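Local coordinates for terminal uridylyltransferase 1 (PDB 5HZD), which adds uridines from UTP to the 3' hydroxyl of guide RNAs, ribosomal RNAs and some mRNAs, and takes part in mitochondrial RNA editing in Trypanosoma brucei, at residues A[48-51]-A[52-55]; A[402-406]-A[407-411]. All coordinates share one frame; numbering follows the deposited sequence.

Interaction 1 of 2, residues A[48-51]-A[52-55]; sequences NPVW and NRAL
The carbonyl O of V50 takes the backbone N-H of A54, with V50 O to A54 N at 2.9 Å. This is the N-terminal first turn of the short helix 51-57, and V50 sits at its N-cap position. The next bond of the ladder follows at once: L55 N donates to W51 O, also at 2.9 Å, and is nearly straight at 171°. W51 carries the side-chain contact. Its CG lies anti to its own backbone N (chi1 -165°), which lays the indole along the helix beside L55, one turn on. L55 CG sits over one face of the five-membered ring of W51, 4.0 Å from its centroid, in a CH-pi contact. The methyl L55 CD1 comes 3.6 Å from W51 NE1. A54 touches the indole more lightly, with A54 CB 4.2 Å from W51 CE3. Outside the helix, the indole touches V400 of helix 385-409. The turn lies at the surface of the protein. On another side of the turn, R53 bends at chi3 (56°) and folds back toward the cap residue. R53 NH1 ends 3.5 Å from V50 CG1.

Interaction 2 of 2, residues A[402-406]-A[407-411]; sequences FFYFY and SFEFD
F403 O accepts two hydrogen bonds from S407, one from the backbone N at 3.0 Å and one from OG at 2.9 Å. They arrive from opposite faces of the carbonyl plane. The serine OG lies beside its own backbone N (chi1 -65°), which lets it reach back one turn. These are the last turns of helix 385-409, near its C-terminal end, where the coil widens into a pi-type turn. F405 O shows the change. F405 O takes E409 N at 2.9 Å, from above the carbonyl plane, and F410 N at 2.8 Å in an almost straight bond (176°). A water links two carbonyls, donating to F410 O and weakly to Y406 O.

Aromatic contacts form the second group. F410 CB stands over the face of the F405 ring, 4.2 Å from its centroid. The edge of Y406 points toward the face of F410 in an offset edge-to-face pair. Y404 CE1 meets F408 CD2 obliquely at 3.6 Å. This is the Cid1-family region, and the F403 side chain is about 11 Å from that of UTP-binding K318.

E409 brings in a charge. E409 OE1 lies in plane at the Y404 ring edge, 3.3 Å from Y404 CD2, while OE2 forms a salt bridge with K350. Y406 OH bonds to M342 O. Doubly used carbonyls and aromatic packing thus hold these turns, and K350 probably offsets the carboxylate's charge beside the rings.

Interaction 1 is a surface contact at the start of helix 51-57, and interaction 2 is largely buried in the last turns of helix 385-409. Regular bonds start at V50, whereas the bonding at 407-409 widens. The chemistry follows the place. The 48-55 turn relies on one indole and aliphatic groups, while 402-411 gathers several aromatic rings against neighbouring helices such as 336-349 and 481-497. The two contacts touch directly. W51 of interaction 1 stacks on Y404 of interaction 2, and N48 packs against F408. This joins helix 51-57 and the loop before it to helix 385-409.

Interaction 1 of 2, residues A[48-51]-A[52-55]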
loop_
_atom_site.group_PDB
_atom_site.type_symbol
_atom_site.label_atom_id
_atom_site.label_comp_id
_atom_site.label_asym_id
_atom_site.label_seq_id
_atom_site.Cartn_x
_atom_site.Cartn_y
_atom_site.Cartn_z
ATOM N N ASN A 48 12.029 25.181 21.971
ATOM C CA ASN A 48 10.614 25.377 22.265
ATOM C C ASN A 48 10.209 26.787 22.774
ATOM O O ASN A 48 9.287 27.400 22.226
ATOM C CB ASN A 48 10.089 24.254 23.174
ATOM C CG ASN A 48 8.594 24.090 23.077
ATOM O OD1 ASN A 48 8.009 24.257 22.002
ATOM N ND2 ASN A 48 7.958 23.796 24.202
ATOM N N PRO A 49 10.897 27.324 23.789
ATOM C CA PRO A 49 10.480 28.668 24.216
ATOM C C PRO A 49 10.723 29.764 23.176
ATOM O O PRO A 49 10.205 30.867 23.337
ATOM C CB PRO A 49 11.351 28.928 25.446
ATOM C CG PRO A 49 12.532 28.057 25.261
ATOM C CD PRO A 49 12.005 26.814 24.613
ATOM N N VAL A 50 11.499 29.466 22.134
ATOM C CA VAL A 50 11.789 30.441 21.087
ATOM C C VAL A 50 11.322 29.925 19.727
ATOM O O VAL A 50 11.835 30.327 18.680
ATOM C CB VAL A 50 13.307 30.786 21.020
ATOM C CG1 VAL A 50 13.776 31.443 22.319
ATOM C CG2 VAL A 50 14.147 29.538 20.678
ATOM N N TRP A 51 10.313 29.062 19.736
ATOM C CA TRP A 51 9.870 28.418 18.504
ATOM C C TRP A 51 9.465 29.364 17.374
ATOM O O TRP A 51 9.903 29.187 16.240
ATOM C CB TRP A 51 8.748 27.399 18.746
ATOM C CG TRP A 51 8.569 26.505 17.553
ATOM C CD1 TRP A 51 7.442 26.349 16.788
ATOM C CD2 TRP A 51 9.559 25.637 16.991
ATOM N NE1 TRP A 51 7.675 25.436 15.790
ATOM C CE2 TRP A 51 8.969 24.992 15.888
ATOM C CE3 TRP A 51 10.891 25.342 17.318
ATOM C CZ2 TRP A 51 9.659 24.065 15.115
ATOM C CZ3 TRP A 51 11.578 24.430 16.548
ATOM C CH2 TRP A 51 10.961 23.800 15.461
ATOM N N ASN A 52 8.644 30.366 17.661
ATOM C CA ASN A 52 8.267 31.279 16.594
ATOM C C ASN A 52 9.465 32.024 16.022
ATOM O O ASN A 52 9.541 32.220 14.814
ATOM C CB ASN A 52 7.193 32.259 17.060
ATOM C CG ASN A 52 5.834 31.607 17.168
ATOM O OD1 ASN A 52 5.550 30.613 16.493
ATOM N ND2 ASN A 52 4.979 32.164 18.019
ATOM N N ARG A 53 10.382 32.429 16.889
ATOM C CA ARG A 53 11.620 33.058 16.443
ATOM C C ARG A 53 12.411 32.118 15.527
ATOM O O ARG A 53 12.996 32.556 14.532
ATOM C CB ARG A 53 12.483 33.495 17.624
ATOM C CG ARG A 53 11.911 34.672 18.409
ATOM C CD ARG A 53 12.800 35.025 19.589
ATOM N NE ARG A 53 14.165 35.313 19.155
ATOM C CZ ARG A 53 15.254 34.982 19.847
ATOM N NH1 ARG A 53 15.130 34.362 21.012
ATOM N NH2 ARG A 53 16.463 35.274 19.375
ATOM N N ALA A 54 12.442 30.836 15.876
ATOM C CA ALA A 54 13.193 29.861 15.096
ATOM C C ALA A 54 12.551 29.701 13.727
ATOM O O ALA A 54 13.231 29.697 12.698
ATOM C CB ALA A 54 13.250 28.504 15.837
ATOM N N LEU A 55 11.226 29.548 13.698
ATOM C CA LEU A 55 10.515 29.443 12.431
ATOM C C LEU A 55 10.765 30.643 11.542
ATOM O O LEU A 55 10.932 30.517 10.329
ATOM C CB LEU A 55 9.006 29.341 12.676
ATOM C CG LEU A 55 8.539 28.015 13.258
ATOM C CD1 LEU A 55 7.040 28.074 13.418
ATOM C CD2 LEU A 55 8.901 26.835 12.359
#

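Interaction 2 of 2, residues A[402-406]-A[407-411]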
loop_
_atom_site.group_PDB
_atom_site.type_symbol
_atom_site.label_atom_id
_atom_site.label_comp_id
_atom_site.label_asym_id
_atom_site.label_seq_id
_atom_site.Cartn_x
_atom_site.Cartn_y
_atom_site.Cartn_z
ATOM N N PHE A 402 4.395 18.930 11.746
ATOM C CA PHE A 402 4.086 17.546 12.123
ATOM C C PHE A 402 5.073 17.088 13.208
ATOM O O PHE A 402 4.687 16.520 14.239
ATOM C CB PHE A 402 4.173 16.641 10.880
ATOM C CG PHE A 402 4.206 15.151 11.175
ATOM C CD1 PHE A 402 5.409 14.488 11.383
ATOM C CD2 PHE A 402 3.030 14.413 11.174
ATOM C CE1 PHE A 402 5.462 13.129 11.634
ATOM C CE2 PHE A 402 3.061 13.051 11.399
ATOM C CZ PHE A 402 4.281 12.409 11.615
ATOM N N PHE A 403 6.353 17.335 12.976
ATOM C CA PHE A 403 7.373 16.905 13.939
ATOM C C PHE A 403 7.253 17.716 15.220
ATOM O O PHE A 403 7.417 17.175 16.313
ATOM C CB PHE A 403 8.773 17.009 13.324
ATOM C CG PHE A 403 9.044 15.928 12.327
ATOM C CD1 PHE A 403 9.310 14.636 12.762
ATOM C CD2 PHE A 403 9.002 16.180 10.956
ATOM C CE1 PHE A 403 9.562 13.626 11.834
ATOM C CE2 PHE A 403 9.241 15.171 10.044
ATOM C CZ PHE A 403 9.526 13.897 10.476
ATOM N N TYR A 404 6.949 19.012 15.114
ATOM C CA TYR A 404 6.699 19.777 16.331
ATOM C C TYR A 404 5.476 19.275 17.123
ATOM O O TYR A 404 5.549 19.132 18.364
ATOM C CB TYR A 404 6.585 21.278 16.020
ATOM C CG TYR A 404 6.493 22.131 17.267
ATOM C CD1 TYR A 404 7.638 22.539 17.930
ATOM C CD2 TYR A 404 5.254 22.501 17.774
ATOM C CE1 TYR A 404 7.540 23.316 19.087
ATOM C CE2 TYR A 404 5.147 23.257 18.914
ATOM C CZ TYR A 404 6.292 23.671 19.551
ATOM O OH TYR A 404 6.177 24.432 20.696
ATOM N N PHE A 405 4.370 19.012 16.421
ATOM C CA PHE A 405 3.136 18.534 17.052
ATOM C C PHE A 405 3.401 17.264 17.848
ATOM O O PHE A 405 3.002 17.156 19.021
ATOM C CB PHE A 405 2.085 18.295 15.962
ATOM C CG PHE A 405 0.763 17.819 16.489
ATOM C CD1 PHE A 405 -0.096 18.686 17.145
ATOM C CD2 PHE A 405 0.378 16.500 16.332
ATOM C CE1 PHE A 405 -1.343 18.251 17.659
ATOM C CE2 PHE A 405 -0.876 16.050 16.826
ATOM C CZ PHE A 405 -1.734 16.922 17.477
ATOM N N TYR A 406 4.109 16.314 17.243
ATOM C CA TYR A 406 4.294 15.049 17.943
ATOM C C TYR A 406 5.417 15.077 18.950
ATOM O O TYR A 406 5.501 14.197 19.812
ATOM C CB TYR A 406 4.408 13.890 16.953
ATOM C CG TYR A 406 3.058 13.572 16.343
ATOM C CD1 TYR A 406 2.005 13.131 17.148
ATOM C CD2 TYR A 406 2.832 13.733 14.968
ATOM C CE1 TYR A 406 0.755 12.841 16.608
ATOM C CE2 TYR A 406 1.571 13.427 14.410
ATOM C CZ TYR A 406 0.553 12.989 15.242
ATOM O OH TYR A 406 -0.683 12.697 14.723
ATOM N N SER A 407 6.286 16.077 18.859
ATOM C CA SER A 407 7.339 16.188 19.855
ATOM C C SER A 407 6.897 16.978 21.101
ATOM O O SER A 407 7.353 16.684 22.206
ATOM C CB SER A 407 8.607 16.831 19.231
ATOM O OG SER A 407 9.210 16.028 18.209
ATOM N N PHE A 408 5.992 17.949 20.944
ATOM C CA PHE A 408 5.660 18.878 22.047
ATOM C C PHE A 408 4.194 19.103 22.351
ATOM O O PHE A 408 3.853 19.517 23.460
ATOM C CB PHE A 408 6.325 20.253 21.827
ATOM C CG PHE A 408 7.812 20.210 21.916
ATOM C CD1 PHE A 408 8.434 19.967 23.125
ATOM C CD2 PHE A 408 8.596 20.377 20.785
ATOM C CE1 PHE A 408 9.822 19.895 23.210
ATOM C CE2 PHE A 408 9.966 20.314 20.854
ATOM C CZ PHE A 408 10.591 20.074 22.070
ATOM N N GLU A 409 3.312 18.877 21.389
ATOM C CA GLU A 409 1.910 19.232 21.577
ATOM C C GLU A 409 1.032 18.025 21.880
ATOM O O GLU A 409 0.245 18.030 22.845
ATOM C CB GLU A 409 1.386 19.897 20.312
ATOM C CG GLU A 409 2.139 21.114 19.859
ATOM C CD GLU A 409 1.423 21.763 18.704
ATOM O OE1 GLU A 409 1.988 21.817 17.598
ATOM O OE2 GLU A 409 0.253 22.168 18.897
ATOM N N PHE A 410 1.166 16.979 21.066
ATOM C CA PHE A 410 0.319 15.796 21.264
ATOM C C PHE A 410 0.608 15.114 22.602
ATOM O O PHE A 410 1.770 14.895 22.963
ATOM C CB PHE A 410 0.491 14.796 20.100
ATOM C CG PHE A 410 -0.404 13.610 20.242
ATOM C CD1 PHE A 410 -1.772 13.752 20.066
ATOM C CD2 PHE A 410 0.110 12.379 20.615
ATOM C CE1 PHE A 410 -2.639 12.670 20.256
ATOM C CE2 PHE A 410 -0.745 11.285 20.816
ATOM C CZ PHE A 410 -2.116 11.431 20.649
ATOM N N ASP A 411 -0.459 14.750 23.319
ATOM C CA ASP A 411 -0.300 14.141 24.641
ATOM C C ASP A 411 -0.223 12.626 24.487
ATOM O O ASP A 411 -1.237 11.926 24.591
ATOM C CB ASP A 411 -1.448 14.531 25.555
ATOM C CG ASP A 411 -1.205 14.131 27.000
ATOM O OD1 ASP A 411 -0.347 13.244 27.261
ATOM O OD2 ASP A 411 -1.862 14.729 27.876
HETATM O O HOH W 1 4.278 15.491 22.294
#